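Local coordinates for methyltransferase (Pyrococcus horikoshii, PDB 1IXK), which probably methylates cytidine in RNA, most likely tRNA, at carbon 5, using S-adenosyl-L-methionine as methyl donor, at residues 53-56 / 57-60. Residues are numbered along the deposited sequence; the frame is centred on the assembly and turned at random.
Sequences KISV and QDLV
Ser55 OG is gripped twice by Asp58. It accepts from Asp58 N at 3.0 Å with an N-H...O angle of 159°, and it donates a weak bond of 2.9 Å to Asp58 OD2. Both contacts depend on the serine torsion: chi1 of 72° sets OG between its own backbone N and carbonyl carbon, turned to the first turn of the helix. A water closes a ring on this side, accepting from Ser55 N and donating to Asp58 OD2, so that OD2 has two donors and the backbone N of the capping residue is also satisfied. The aspartate would probably interact favourably with the positive end of the helix dipole. Behind the cap the regular helical bonds begin: Leu59 N to Ser55 O at 3.1 Å and Val60 N to Val56 O at 3.0 Å.

Ile54 covers the start of the helix with its extended branch. With CG1 anti to the backbone N (chi1 -175°) and the chain extended beyond it, CD1 reaches over the start of Leu59, 3.5 Å from Leu59 N and 3.9 Å from Leu59 CB, the two side chains crossing at about a right angle, while CG1 stands 3.8 Å from Asp58 CB. Cut back to an alanine, this position would lose the carbons that meet Leu59 and Asp58 CB, and a gap is likely to open between loop and helix, next to Val49, which the isoleucine side chain also touches. Val56 CG1 meets Val60 CG2 at 4.1 Å one turn on, and both valines touch Phe80 of strand 79-82. The Ser55-Asp58 pairing is a serine N-cap, opening helix 56-65 where it packs against the antiparallel sheet of the N-terminal RsmF-type region.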
loop_
_atom_site.group_PDB
_atom_site.type_symbol
_atom_site.label_atom_id
_atom_site.label_comp_id
_atom_site.label_asym_id
_atom_site.label_seq_id
_atom_site.Cartn_x
_atom_site.Cartn_y
_atom_site.Cartn_z
ATOM N N LYS A 53 13.576 -0.160 17.763
ATOM C CA LYS A 53 13.586 -0.114 19.221
ATOM C C LYS A 53 13.479 -1.449 19.947
ATOM O O LYS A 53 13.814 -1.535 21.126
ATOM C CB LYS A 53 12.469 0.803 19.716
ATOM C CG LYS A 53 12.680 2.269 19.405
ATOM C CD LYS A 53 11.688 3.127 20.169
ATOM C CE LYS A 53 12.057 4.596 20.098
ATOM N NZ LYS A 53 11.218 5.401 21.016
ATOM N N ILE A 54 13.015 -2.491 19.262
ATOM C CA ILE A 54 12.874 -3.795 19.904
ATOM C C ILE A 54 12.689 -4.921 18.893
ATOM O O ILE A 54 12.110 -4.718 17.824
ATOM C CB ILE A 54 11.671 -3.786 20.877
ATOM C CG1 ILE A 54 11.598 -5.111 21.637
ATOM C CG2 ILE A 54 10.380 -3.534 20.105
ATOM C CD1 ILE A 54 10.492 -5.160 22.668
ATOM N N SER A 55 13.184 -6.110 19.231
ATOM C CA SER A 55 13.061 -7.255 18.341
ATOM C C SER A 55 11.614 -7.729 18.319
ATOM O O SER A 55 10.840 -7.432 19.228
ATOM C CB SER A 55 13.963 -8.404 18.806
ATOM O OG SER A 55 13.458 -9.013 19.984
ATOM N N VAL A 56 11.256 -8.463 17.272
ATOM C CA VAL A 56 9.906 -8.988 17.138
ATOM C C VAL A 56 9.654 -10.017 18.235
ATOM O O VAL A 56 8.588 -10.032 18.854
ATOM C CB VAL A 56 9.706 -9.653 15.758
ATOM C CG1 VAL A 56 8.342 -10.322 15.688
ATOM C CG2 VAL A 56 9.837 -8.605 14.661
ATOM N N GLN A 57 10.656 -10.854 18.483
ATOM C CA GLN A 57 10.565 -11.900 19.496
ATOM C C GLN A 57 10.271 -11.323 20.881
ATOM O O GLN A 57 9.416 -11.834 21.606
ATOM C CB GLN A 57 11.870 -12.698 19.536
ATOM C CG GLN A 57 11.703 -14.145 19.964
ATOM C CD GLN A 57 13.013 -14.783 20.387
ATOM O OE1 GLN A 57 13.587 -14.424 21.416
ATOM N NE2 GLN A 57 13.498 -15.729 19.591
ATOM N N ASP A 58 10.981 -10.258 21.247
ATOM C CA ASP A 58 10.782 -9.626 22.548
ATOM C C ASP A 58 9.448 -8.899 22.684
ATOM O O ASP A 58 8.789 -8.990 23.723
ATOM C CB ASP A 58 11.917 -8.644 22.857
ATOM C CG ASP A 58 13.232 -9.344 23.135
ATOM O OD1 ASP A 58 13.202 -10.450 23.715
ATOM O OD2 ASP A 58 14.296 -8.788 22.787
ATOM N N LEU A 59 9.053 -8.169 21.644
ATOM C CA LEU A 59 7.795 -7.434 21.678
ATOM C C LEU A 59 6.623 -8.397 21.821
ATOM O O LEU A 59 5.697 -8.152 22.599
ATOM C CB LEU A 59 7.638 -6.589 20.406
ATOM C CG LEU A 59 6.394 -5.701 20.261
ATOM C CD1 LEU A 59 5.163 -6.559 19.996
ATOM C CD2 LEU A 59 6.204 -4.859 21.512
ATOM N N VAL A 60 6.662 -9.493 21.069
ATOM C CA VAL A 60 5.596 -10.485 21.120
ATOM C C VAL A 60 5.430 -11.073 22.517
ATOM O O VAL A 60 4.311 -11.254 22.991
ATOM C CB VAL A 60 5.853 -11.633 20.122
ATOM C CG1 VAL A 60 4.902 -12.791 20.396
ATOM C CG2 VAL A 60 5.666 -11.124 18.692
HETATM O O HOH W 1 14.846 -6.070 21.770
#